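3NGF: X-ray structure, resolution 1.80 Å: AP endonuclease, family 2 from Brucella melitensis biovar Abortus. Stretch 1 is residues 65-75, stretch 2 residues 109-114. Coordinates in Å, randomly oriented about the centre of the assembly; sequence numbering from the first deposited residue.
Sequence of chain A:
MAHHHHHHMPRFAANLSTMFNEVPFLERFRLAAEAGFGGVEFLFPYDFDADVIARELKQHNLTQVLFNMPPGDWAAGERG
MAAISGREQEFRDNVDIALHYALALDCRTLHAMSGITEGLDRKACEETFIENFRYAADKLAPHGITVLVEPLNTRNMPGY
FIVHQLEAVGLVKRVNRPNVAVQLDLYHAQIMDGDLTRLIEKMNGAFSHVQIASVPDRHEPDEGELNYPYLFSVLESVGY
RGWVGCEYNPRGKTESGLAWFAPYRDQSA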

ATOM      1  N   VAL A  65       8.574  -1.764   4.289  1.00  9.85           N
ATOM      2  CA  VAL A  65       7.262  -2.186   4.809  1.00 10.05           C
ATOM      3  C   VAL A  65       6.334  -2.686   3.710  1.00  9.98           C
ATOM      4  O   VAL A  65       5.523  -3.603   3.943  1.00 11.79           O
ATOM      5  N   LEU A  66       6.454  -2.111   2.521  1.00 10.09           N
ATOM      6  CA  LEU A  66       5.494  -2.367   1.436  1.00  9.99           C
ATOM      7  C   LEU A  66       6.068  -1.892   0.116  1.00 10.13           C
ATOM      8  O   LEU A  66       6.784  -0.891   0.068  1.00  9.56           O
ATOM      9  N   PHE A  67       5.756  -2.607  -0.960  1.00  8.75           N
ATOM     10  CA  PHE A  67       5.786  -2.043  -2.307  1.00  8.72           C
ATOM     11  C   PHE A  67       4.830  -2.825  -3.215  1.00  9.25           C
ATOM     12  O   PHE A  67       4.165  -3.784  -2.773  1.00  9.23           O
ATOM     13  N   ASN A  68       4.663  -2.337  -4.433  1.00  8.80           N
ATOM     14  CA  ASN A  68       3.692  -2.936  -5.358  1.00  9.63           C
ATOM     15  C   ASN A  68       4.349  -3.895  -6.317  1.00 10.15           C
ATOM     16  O   ASN A  68       5.499  -3.705  -6.728  1.00 10.57           O
ATOM     17  N   MET A  69       3.590  -4.900  -6.739  1.00 10.60           N
ATOM     18  CA  MET A  69       3.999  -5.728  -7.864  1.00 10.72           C
ATOM     19  C   MET A  69       4.001  -4.893  -9.169  1.00 11.04           C
ATOM     20  O   MET A  69       3.363  -3.837  -9.233  1.00 10.37           O
ATOM     21  N   PRO A  70       4.706  -5.358 -10.213  1.00 11.06           N
ATOM     22  CA  PRO A  70       4.736  -4.587 -11.469  1.00 12.12           C
ATOM     23  C   PRO A  70       3.303  -4.290 -11.957  1.00 12.25           C
ATOM     24  O   PRO A  70       2.429  -5.172 -11.896  1.00 13.66           O
ATOM     25  N   PRO A  71       3.050  -3.064 -12.420  1.00 13.24           N
ATOM     26  CA  PRO A  71       1.687  -2.644 -12.774  1.00 13.52           C
ATOM     27  C   PRO A  71       1.273  -2.818 -14.246  1.00 14.18           C
ATOM     28  O   PRO A  71       0.124  -2.525 -14.597  1.00 13.09           O
ATOM     29  N   GLY A  72       2.192  -3.285 -15.082  1.00 15.11           N
ATOM     30  CA  GLY A  72       2.014  -3.242 -16.543  1.00 17.19           C
ATOM     31  C   GLY A  72       2.593  -1.951 -17.104  1.00 18.59           C
ATOM     32  O   GLY A  72       3.537  -1.408 -16.549  1.00 19.10           O
ATOM     33  N   ASP A  73       2.018  -1.454 -18.190  1.00 20.55           N
ATOM     34  CA  ASP A  73       2.517  -0.254 -18.868  1.00 22.46           C
ATOM     35  C   ASP A  73       1.914   1.009 -18.236  1.00 22.50           C
ATOM     36  O   ASP A  73       0.887   1.497 -18.689  1.00 22.73           O
ATOM     37  N   TRP A  74       2.560   1.519 -17.194  1.00 23.78           N
ATOM     38  CA  TRP A  74       2.057   2.686 -16.433  1.00 24.89           C
ATOM     39  C   TRP A  74       1.918   3.937 -17.295  1.00 26.62           C
ATOM     40  O   TRP A  74       0.887   4.632 -17.253  1.00 27.28           O
ATOM     41  N   ALA A  75       2.962   4.218 -18.072  1.00 27.57           N
ATOM     42  CA  ALA A  75       2.956   5.332 -19.023  1.00 29.68           C
ATOM     43  C   ALA A  75       1.750   5.280 -19.959  1.00 30.52           C
ATOM     44  O   ALA A  75       1.205   6.324 -20.316  1.00 32.20           O
ATOM     45  N   THR A 109       5.323  -7.788   2.772  1.00 11.16           N
ATOM     46  CA  THR A 109       3.983  -7.352   2.316  1.00 11.88           C
ATOM     47  C   THR A 109       4.063  -6.711   0.928  1.00 10.91           C
ATOM     48  O   THR A 109       4.866  -5.818   0.716  1.00 10.86           O
ATOM     49  N   LEU A 110       3.233  -7.185  -0.003  1.00  9.57           N
ATOM     50  CA  LEU A 110       3.232  -6.707  -1.379  1.00  9.69           C
ATOM     51  C   LEU A 110       1.807  -6.386  -1.786  1.00  8.73           C
ATOM     52  O   LEU A 110       0.894  -7.170  -1.477  1.00 11.14           O
ATOM     53  N   HIS A 111       1.619  -5.261  -2.464  1.00  8.71           N
ATOM     54  CA  HIS A 111       0.332  -4.882  -3.030  1.00  8.12           C
ATOM     55  C   HIS A 111       0.252  -5.312  -4.505  1.00  8.00           C
ATOM     56  O   HIS A 111       1.068  -4.886  -5.332  1.00  9.46           O
ATOM     57  N   ALA A 112      -0.711  -6.169  -4.823  1.00  9.37           N
ATOM     58  CA  ALA A 112      -0.987  -6.548  -6.212  1.00 10.18           C
ATOM     59  C   ALA A 112      -2.124  -5.693  -6.761  1.00 10.47           C
ATOM     60  O   ALA A 112      -3.270  -5.846  -6.330  1.00 10.52           O
ATOM     61  N   MET A 113      -1.808  -4.816  -7.706  1.00 10.23           N
ATOM     62  CA  MET A 113      -2.794  -3.932  -8.326  1.00 10.89           C
ATOM     63  C   MET A 113      -3.713  -4.706  -9.288  1.00 10.93           C
ATOM     64  O   MET A 113      -3.302  -5.690  -9.920  1.00 10.68           O
ATOM     65  N   SER A 114      -4.952  -4.249  -9.395  1.00 11.32           N
ATOM     66  CA  SER A 114      -5.995  -4.996 -10.102  1.00 11.87           C
ATOM     67  C   SER A 114      -6.279  -4.544 -11.535  1.00 12.69           C
ATOM     68  O   SER A 114      -6.712  -5.351 -12.364  1.00 12.93           O
TER

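Residues 65-68 and 109-111 run side by side in the same direction as neighbouring strands, and the side chains of T109 to M113 meet stretch 1 in turn. T109 opens the contact. Its CB points sideways, and with chi1 at -46° (m) its two branches serve different needs: OG1 lies 2.8 Å from water 1, which in turn donates to V65 O at 2.8 Å, while the methyl CG2 rests 3.9 Å from L66 CD1. A small residue with one polar and one apolar branch suits this partly exposed end. L66 (t, p) starts sideways, but its end swings nearer, and CD1 reaches 4.3 Å from H111 CB as well.

L110 lies on the same face of the sheet as F67. In its m, t rotamer it sets CD2 over the face of the phenyl ring, 3.6 Å from CD2 to the centroid of the F67 ring and only 17° off the ring normal, a good CH-pi geometry. F67 adopts p, with chi2 at 91°. The other methyl of L110, CD1, lies 4.1 Å from M69 CE, so a branched aliphatic chain can fill two apolar sites at once.

H111 shares the opposite face with N68. Its backbone is the firmest polar link between the stretches: H111 N donates to F67 O at 3.0 Å, and H111 O accepts from M69 N at 2.9 Å, both nearly straight. The imidazole (chi1 t) turns its edge to N68, and ND1 donates to N68 OD1 at 3.3 Å, a weak bond bent to 131°. A histidine suits this place because its ring is flat and carries a nitrogen on its edge that can donate to the neighbouring amide oxygen. N68 takes m with chi2 at 0°, which brings its amide oxygen to the ring and leaves ND2 3.7 Å from M113 SD.

At A112 the strand pairing has ended. Its CB points sideways and meets M69 SD at 3.7 Å; the long M69 side chain (m, t, t) extends past this small methyl to reach L110.

M113 points toward stretch 1 and, as m, t, p, carries its sulfur into a pocket of proline, indole and amide. SD lies 4.4 Å from P71 CB and 4.0 Å from W74 CZ3, at the edge of the indole rather than over its face; W74 is t, with chi2 at -88°. A flexible, polarisable thioether suits such mixed surroundings. Water 2 bridges the backbones: it accepts from M113 N and lies within donating distance of M69 O, each at 2.9 Å. Water 3 sits 2.9 Å from M113 O and 3.4 Å from P70 O, the latter at best a weak bond. S114 lies beyond reach of stretch 1.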

ATOM      1  CB  VAL A  65       6.629  -1.024   5.577  1.00 10.75           C
ATOM      2  CG1 VAL A  65       5.208  -1.313   5.957  1.00 15.08           C
ATOM      3  CG2 VAL A  65       7.537  -0.681   6.821  1.00  9.42           C
ATOM      4  CB  LEU A  66       4.171  -1.614   1.711  1.00 11.56           C
ATOM      5  CG  LEU A  66       3.099  -1.710   0.596  1.00 12.90           C
ATOM      6  CD1 LEU A  66       2.374  -3.006   0.735  1.00 17.33           C
ATOM      7  CD2 LEU A  66       2.129  -0.519   0.632  1.00 17.05           C
ATOM      8  CB  PHE A  67       7.202  -1.922  -2.894  1.00  8.27           C
ATOM      9  CG  PHE A  67       7.944  -3.236  -3.015  1.00  7.46           C
ATOM     10  CD1 PHE A  67       7.860  -3.981  -4.202  1.00  8.85           C
ATOM     11  CD2 PHE A  67       8.689  -3.729  -1.951  1.00  9.59           C
ATOM     12  CE1 PHE A  67       8.547  -5.205  -4.337  1.00 11.40           C
ATOM     13  CE2 PHE A  67       9.380  -4.910  -2.061  1.00  8.81           C
ATOM     14  CZ  PHE A  67       9.313  -5.657  -3.249  1.00  9.64           C
ATOM     15  CB  ASN A  68       2.992  -1.870  -6.192  1.00  8.96           C
ATOM     16  CG  ASN A  68       2.204  -0.891  -5.384  1.00 12.34           C
ATOM     17  OD1 ASN A  68       2.151  -0.964  -4.166  1.00 13.80           O
ATOM     18  ND2 ASN A  68       1.566   0.069  -6.082  1.00 13.80           N
ATOM     19  CB  MET A  69       3.061  -6.931  -7.983  1.00 11.97           C
ATOM     20  CG  MET A  69       2.993  -7.787  -6.722  1.00 11.13           C
ATOM     21  SD  MET A  69       2.090  -9.294  -7.022  1.00 13.95           S
ATOM     22  CE  MET A  69       2.419 -10.221  -5.509  1.00 14.44           C
ATOM     23  CB  PRO A  70       5.483  -5.509 -12.427  1.00 12.06           C
ATOM     24  CG  PRO A  70       6.342  -6.353 -11.558  1.00 12.78           C
ATOM     25  CD  PRO A  70       5.600  -6.530 -10.263  1.00 11.05           C
ATOM     26  CB  PRO A  71       1.743  -1.165 -12.461  1.00 13.71           C
ATOM     27  CG  PRO A  71       3.096  -0.788 -12.869  1.00 14.59           C
ATOM     28  CD  PRO A  71       3.985  -1.934 -12.499  1.00 12.94           C
ATOM     29  CB  ASP A  73       2.153  -0.332 -20.358  1.00 23.09           C
ATOM     30  CG  ASP A  73       2.832   0.727 -21.209  1.00 26.90           C
ATOM     31  OD1 ASP A  73       3.471   1.667 -20.674  1.00 26.35           O
ATOM     32  OD2 ASP A  73       2.709   0.601 -22.455  1.00 30.07           O
ATOM     33  CB  TRP A  74       2.970   2.988 -15.256  1.00 24.76           C
ATOM     34  CG  TRP A  74       2.378   3.987 -14.270  1.00 27.36           C
ATOM     35  CD1 TRP A  74       2.482   5.353 -14.322  1.00 30.41           C
ATOM     36  CD2 TRP A  74       1.591   3.690 -13.108  1.00 27.59           C
ATOM     37  NE1 TRP A  74       1.814   5.919 -13.260  1.00 30.67           N
ATOM     38  CE2 TRP A  74       1.257   4.926 -12.503  1.00 28.99           C
ATOM     39  CE3 TRP A  74       1.126   2.507 -12.526  1.00 25.18           C
ATOM     40  CZ2 TRP A  74       0.480   5.008 -11.342  1.00 29.42           C
ATOM     41  CZ3 TRP A  74       0.369   2.588 -11.369  1.00 25.63           C
ATOM     42  CH2 TRP A  74       0.056   3.829 -10.783  1.00 27.82           C
ATOM     43  CB  ALA A  75       4.260   5.358 -19.828  1.00 30.30           C
ATOM     44  CB  THR A 109       3.346  -6.361   3.322  1.00 12.70           C
ATOM     45  OG1 THR A 109       3.495  -6.855   4.653  1.00 15.59           O
ATOM     46  CG2 THR A 109       1.863  -6.133   3.003  1.00 14.78           C
ATOM     47  CB  LEU A 110       3.778  -7.758  -2.333  1.00  8.82           C
ATOM     48  CG  LEU A 110       5.227  -8.164  -2.116  1.00 11.40           C
ATOM     49  CD1 LEU A 110       5.555  -9.411  -2.965  1.00 10.41           C
ATOM     50  CD2 LEU A 110       6.117  -6.993  -2.494  1.00 11.47           C
ATOM     51  CB  HIS A 111       0.136  -3.369  -2.864  1.00  9.00           C
ATOM     52  CG  HIS A 111      -1.023  -2.789  -3.610  1.00  9.08           C
ATOM     53  ND1 HIS A 111      -1.056  -1.464  -3.993  1.00 10.35           N
ATOM     54  CD2 HIS A 111      -2.185  -3.332  -4.036  1.00  9.63           C
ATOM     55  CE1 HIS A 111      -2.199  -1.215  -4.607  1.00 11.14           C
ATOM     56  NE2 HIS A 111      -2.901  -2.329  -4.649  1.00  9.05           N
ATOM     57  CB  ALA A 112      -1.349  -8.022  -6.281  1.00 10.11           C
ATOM     58  CB  MET A 113      -2.089  -2.784  -9.053  1.00 11.09           C
ATOM     59  CG  MET A 113      -1.234  -1.888  -8.117  1.00 12.85           C
ATOM     60  SD  MET A 113      -0.775  -0.373  -8.965  1.00 17.86           S
ATOM     61  CE  MET A 113      -2.302   0.536  -8.967  1.00 18.16           C
ATOM     62  CB  SER A 114      -7.309  -5.006  -9.295  1.00 12.65           C
ATOM     63  OG  SER A 114      -7.248  -5.928  -8.215  1.00 12.38           O
TER
HETATM   64  O   HOH W   1       5.491  -5.463   5.984  1.00 25.84           O
HETATM   65  O   HOH W   2       0.546  -4.504  -9.300  1.00 14.17           O
HETATM   66  O   HOH W   3      -0.806  -6.055 -11.286  1.00 11.65           O